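Ornithine carbamoyltransferase, anabolic (Campylobacter jejuni subsp. jejuni, PDB 3TPF) catalyses the reversible transfer of the carbamoyl group from carbamoyl phosphate to L-ornithine, giving L-citrulline and phosphate in the biosynthesis of arginine. Local coordinates at residues B[130-135]-B[160-165]; B[136-141]-B[286-291]. All blocks are in the same frame, centred on the assembly; numbering follows the deposited sequence.

From the N terminus the chain first builds the carbamoyl-phosphate domain round a parallel sheet of four strands, then enters helix 126-138, which both contacts use. Interaction 1 closes a short loop: after strand 148-152, first in sequence and central in the five-stranded Rossmann-like sheet, helix 157-169 returns to pack on residues 130-135. Interaction 2 closes a far longer one, 144 residues between its segments, when helix 279-302 comes back to the end of helix 126-138. The two loops cross, since 136-141 lies inside the first and 286-291 beyond it. Together they tie helix 126-138 to helix 157-169 and to helix 279-302; Thr135 OG1 and Asn288 ND2, 2.9 Å apart, probably join them by a hydrogen bond.

Interaction 1. Residues B[130-135]-B[160-165]; sequences LGDLFT and NSWLIT
Trp162 NE1 gives Asp132 OD2 a nearly straight 3.2 Å hydrogen bond, on the anti lone pair of the oxygen, across two helices whose axes approach to 11.5 Å and cross at -57°. The carboxylate meets the indole at its edge, nearly coplanar with it (16° apart). With CG beside the backbone N (chi1 -71°), Asp132 turns its carboxylate toward NE1. Its CB packs 3.5 Å from Trp162 CZ2. OD1 has a weak bond from Gln128, predicted to bind carbamoyl phosphate, and lies close to the like-charged OE2 of Glu285.

The apolar part belongs to Leu133. Its CD1 touches Trp162 CH2 at 3.5 Å, at the far end of the indole from NE1, while CD2 meets Thr165 CG2 tip to tip at 3.9 Å. Thr165 keeps that methyl anti to the backbone N, leaving OG1 to bond back to Ser161 O at 2.7 Å; the carbonyl also takes Thr165 N, from the opposite face.

This buried packing joins helix 126-138 to the first helix of the ornithine domain. The indole N-H fixes OD2 in the ring plane; Glu285 would be expected to raise the pair's proton affinity, and Asp132 is probably a second-shell neighbour of Gln128.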
# COMPACT_ATOMS: atom_id res chain seq x y z
N LEU B 130 15.61 4.21 -20.65
CA LEU B 130 15.46 2.89 -21.33
C LEU B 130 14.15 2.85 -22.04
O LEU B 130 14.02 2.31 -23.13
CB LEU B 130 15.51 1.73 -20.37
CG LEU B 130 16.85 1.16 -19.99
CD1 LEU B 130 16.62 0.14 -18.97
CD2 LEU B 130 17.58 0.55 -21.14
N GLY B 131 13.13 3.41 -21.41
CA GLY B 131 11.76 3.38 -22.00
C GLY B 131 11.57 4.26 -23.23
O GLY B 131 10.96 3.89 -24.23
N ASP B 132 12.20 5.41 -23.16
CA ASP B 132 12.34 6.30 -24.29
C ASP B 132 13.00 5.57 -25.47
O ASP B 132 12.47 5.53 -26.57
CB ASP B 132 13.16 7.55 -23.90
CG ASP B 132 12.39 8.48 -22.97
OD1 ASP B 132 11.21 8.17 -22.63
OD2 ASP B 132 12.91 9.61 -22.67
N LEU B 133 14.09 4.92 -25.20
CA LEU B 133 14.81 4.11 -26.21
C LEU B 133 13.93 3.07 -26.85
O LEU B 133 13.83 2.96 -28.07
CB LEU B 133 15.96 3.40 -25.53
CG LEU B 133 17.30 3.38 -26.21
CD1 LEU B 133 17.61 4.69 -26.89
CD2 LEU B 133 18.31 3.18 -25.10
N PHE B 134 13.24 2.33 -26.00
CA PHE B 134 12.32 1.26 -26.47
C PHE B 134 11.38 1.85 -27.47
O PHE B 134 11.02 1.22 -28.50
CB PHE B 134 11.51 0.74 -25.28
CG PHE B 134 10.50 -0.31 -25.62
CD1 PHE B 134 10.86 -1.63 -25.58
CD2 PHE B 134 9.22 0.01 -25.93
CE1 PHE B 134 9.95 -2.63 -25.93
CE2 PHE B 134 8.30 -0.99 -26.31
CZ PHE B 134 8.66 -2.31 -26.29
N THR B 135 10.96 3.07 -27.13
CA THR B 135 9.89 3.73 -27.88
C THR B 135 10.36 4.22 -29.23
O THR B 135 9.70 4.08 -30.23
CB THR B 135 9.28 4.89 -27.10
OG1 THR B 135 8.69 4.37 -25.90
CG2 THR B 135 8.21 5.49 -27.94
N ASN B 160 21.19 14.41 -18.16
CA ASN B 160 22.36 13.62 -17.84
C ASN B 160 22.24 12.21 -18.44
O ASN B 160 23.14 11.71 -19.10
CB ASN B 160 22.47 13.44 -16.35
CG ASN B 160 22.80 14.68 -15.63
OD1 ASN B 160 23.51 15.55 -16.12
ND2 ASN B 160 22.36 14.73 -14.39
N SER B 161 21.13 11.57 -18.18
CA SER B 161 20.97 10.21 -18.60
C SER B 161 20.85 10.11 -20.10
O SER B 161 21.36 9.14 -20.71
CB SER B 161 19.77 9.60 -17.94
OG SER B 161 19.98 9.46 -16.55
N TRP B 162 20.23 11.12 -20.75
CA TRP B 162 20.26 11.12 -22.25
C TRP B 162 21.66 11.35 -22.79
O TRP B 162 22.08 10.73 -23.77
CB TRP B 162 19.23 12.04 -22.90
CG TRP B 162 18.02 11.22 -23.37
CD1 TRP B 162 16.79 11.30 -22.87
CD2 TRP B 162 17.98 10.14 -24.34
NE1 TRP B 162 15.98 10.34 -23.44
CE2 TRP B 162 16.69 9.64 -24.36
CE3 TRP B 162 18.91 9.57 -25.16
CZ2 TRP B 162 16.27 8.63 -25.18
CZ3 TRP B 162 18.51 8.55 -25.99
CH2 TRP B 162 17.20 8.07 -25.98
N LEU B 163 22.38 12.20 -22.12
CA LEU B 163 23.71 12.56 -22.60
C LEU B 163 24.57 11.31 -22.61
O LEU B 163 25.14 10.93 -23.63
CB LEU B 163 24.37 13.67 -21.75
CG LEU B 163 25.85 13.98 -21.93
CD1 LEU B 163 26.11 14.27 -23.41
CD2 LEU B 163 26.29 15.14 -21.03
N ILE B 164 24.54 10.65 -21.47
CA ILE B 164 25.26 9.40 -21.22
C ILE B 164 24.89 8.29 -22.15
O ILE B 164 25.76 7.61 -22.68
CB ILE B 164 24.87 8.87 -19.83
CG1 ILE B 164 25.69 9.61 -18.79
CG2 ILE B 164 24.94 7.35 -19.69
CD1 ILE B 164 25.09 9.44 -17.41
N THR B 165 23.60 8.06 -22.28
CA THR B 165 23.11 6.93 -23.07
C THR B 165 23.44 7.16 -24.55
O THR B 165 23.82 6.23 -25.27
CB THR B 165 21.60 6.78 -22.98
OG1 THR B 165 21.25 6.63 -21.62
CG2 THR B 165 21.13 5.59 -23.78

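Interaction 2. Residues B[136-141]-B[286-291]; sequences IKEWNK and ARNRLY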
# COMPACT_ATOMS: atom_id res chain seq x y z
N ILE B 136 11.57 4.74 -29.22
CA ILE B 136 12.26 5.15 -30.43
C ILE B 136 12.40 3.98 -31.41
O ILE B 136 12.17 4.11 -32.60
CB ILE B 136 13.65 5.72 -30.11
CG1 ILE B 136 13.52 7.05 -29.36
CG2 ILE B 136 14.41 5.89 -31.41
CD1 ILE B 136 14.81 7.50 -28.76
N LYS B 137 12.71 2.82 -30.87
CA LYS B 137 12.85 1.64 -31.69
C LYS B 137 11.50 1.21 -32.25
O LYS B 137 11.38 0.81 -33.39
CB LYS B 137 13.51 0.54 -30.86
CG LYS B 137 13.81 -0.76 -31.56
CD LYS B 137 14.93 -1.55 -30.84
CE LYS B 137 15.35 -2.83 -31.63
NZ LYS B 137 14.59 -4.11 -31.39
N GLU B 138 10.46 1.32 -31.43
CA GLU B 138 9.10 0.95 -31.87
C GLU B 138 8.56 1.86 -32.94
O GLU B 138 7.76 1.45 -33.77
CB GLU B 138 8.12 0.99 -30.70
CG GLU B 138 7.54 -0.36 -30.27
CD GLU B 138 6.31 -0.20 -29.35
OE1 GLU B 138 5.57 -1.21 -29.32
OE2 GLU B 138 6.09 0.90 -28.68
N TRP B 139 9.01 3.09 -32.94
CA TRP B 139 8.50 4.05 -33.91
C TRP B 139 9.44 4.16 -35.10
O TRP B 139 9.44 5.15 -35.83
CB TRP B 139 8.23 5.38 -33.24
CG TRP B 139 6.96 5.26 -32.44
CD1 TRP B 139 6.74 4.48 -31.29
CD2 TRP B 139 5.73 5.91 -32.70
NE1 TRP B 139 5.45 4.63 -30.83
CE2 TRP B 139 4.81 5.50 -31.66
CE3 TRP B 139 5.31 6.80 -33.68
CZ2 TRP B 139 3.52 5.92 -31.62
CZ3 TRP B 139 4.04 7.23 -33.64
CH2 TRP B 139 3.13 6.79 -32.62
N ASN B 140 10.23 3.11 -35.28
CA ASN B 140 11.17 3.02 -36.37
C ASN B 140 11.97 4.32 -36.61
O ASN B 140 12.11 4.76 -37.71
CB ASN B 140 10.44 2.63 -37.63
CG ASN B 140 9.70 1.35 -37.46
OD1 ASN B 140 10.30 0.29 -37.34
ND2 ASN B 140 8.39 1.43 -37.44
N LYS B 141 12.48 4.90 -35.54
CA LYS B 141 13.32 6.08 -35.63
C LYS B 141 14.76 5.74 -35.27
O LYS B 141 15.57 6.62 -34.97
CB LYS B 141 12.80 7.23 -34.75
CG LYS B 141 11.38 7.67 -35.08
CD LYS B 141 11.33 8.56 -36.29
CE LYS B 141 9.95 8.63 -36.94
NZ LYS B 141 9.95 9.43 -38.20
N ALA B 286 4.99 6.40 -22.00
CA ALA B 286 4.53 6.19 -20.61
C ALA B 286 4.37 4.73 -20.22
O ALA B 286 4.92 4.19 -19.28
CB ALA B 286 3.17 6.84 -20.51
N ARG B 287 3.62 4.06 -21.03
CA ARG B 287 3.32 2.69 -20.83
C ARG B 287 4.52 1.82 -21.04
O ARG B 287 4.65 0.78 -20.43
CB ARG B 287 2.25 2.32 -21.82
CG ARG B 287 1.73 0.92 -21.73
CD ARG B 287 0.93 0.70 -22.98
NE ARG B 287 -0.04 -0.37 -22.83
CZ ARG B 287 -0.38 -1.19 -23.82
NH1 ARG B 287 0.21 -1.07 -25.03
NH2 ARG B 287 -1.28 -2.15 -23.60
N ASN B 288 5.39 2.19 -21.96
CA ASN B 288 6.51 1.29 -22.37
C ASN B 288 7.61 1.14 -21.26
O ASN B 288 8.40 0.25 -21.26
CB ASN B 288 7.17 1.82 -23.64
CG ASN B 288 6.50 1.40 -24.94
OD1 ASN B 288 5.71 0.48 -24.95
ND2 ASN B 288 6.82 2.09 -26.05
N ARG B 289 7.59 1.97 -20.25
CA ARG B 289 8.41 1.72 -19.05
C ARG B 289 8.20 0.35 -18.37
O ARG B 289 9.08 -0.17 -17.72
CB ARG B 289 8.09 2.77 -17.98
CG ARG B 289 9.21 2.90 -17.01
CD ARG B 289 9.86 4.30 -17.08
NE ARG B 289 10.03 4.74 -15.70
CZ ARG B 289 9.20 5.56 -15.07
NH1 ARG B 289 9.37 5.77 -13.77
NH2 ARG B 289 8.21 6.19 -15.74
N LEU B 290 7.00 -0.19 -18.53
CA LEU B 290 6.70 -1.50 -18.02
C LEU B 290 7.65 -2.53 -18.57
O LEU B 290 8.24 -3.29 -17.84
CB LEU B 290 5.28 -1.89 -18.37
CG LEU B 290 4.87 -3.32 -17.96
CD1 LEU B 290 5.07 -3.30 -16.46
CD2 LEU B 290 3.47 -3.73 -18.34
N TYR B 291 7.80 -2.56 -19.87
CA TYR B 291 8.44 -3.72 -20.56
C TYR B 291 9.92 -3.68 -20.28
O TYR B 291 10.60 -4.67 -20.23
CB TYR B 291 8.15 -3.68 -22.06
CG TYR B 291 6.68 -3.59 -22.30
CD1 TYR B 291 5.86 -4.67 -22.08
CD2 TYR B 291 6.08 -2.39 -22.69
CE1 TYR B 291 4.50 -4.58 -22.27
CE2 TYR B 291 4.70 -2.31 -22.89
CZ TYR B 291 3.93 -3.41 -22.69
OH TYR B 291 2.56 -3.39 -22.87
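Helix 126-138 ends here in a Schellman motif, with Lys141 N bonded to Ile136 O and Asn140 N to Lys137 O, while Asn140 adopts the positive phi (45°) of the C-prime residue. Opposite lies helix 279-302, kinked near Leu290 and Tyr291; the closest CA atoms across the pair, those of Glu138 and Asn288, are 9.9 Å apart. An extended glutamate and a short amide bridge the gap. Glu138 extends fully beyond CG, and Asn288 swings CG beside its own backbone N (chi1 -85°).

Their single link is a hydrogen bond from Asn288 ND2 to Glu138 OE2. Lys27 of helix 13-28 joins both partners, in a salt bridge to Glu138 OE1 and a hydrogen bond to Asn288 OD1, so three helices meet round its ammonium group, which would be expected to favour a charged Glu138.

Asn288 precedes Arg289, predicted to bind carbamoyl phosphate, and its side chain lies about 8 Å from that of Gln128, predicted to do the same. At the bond itself, Asn288 ND2 stands 3.0 Å from Glu138 OE2, which lies close to the amide plane, while ND2 sits 42° above the plane of the carboxylate.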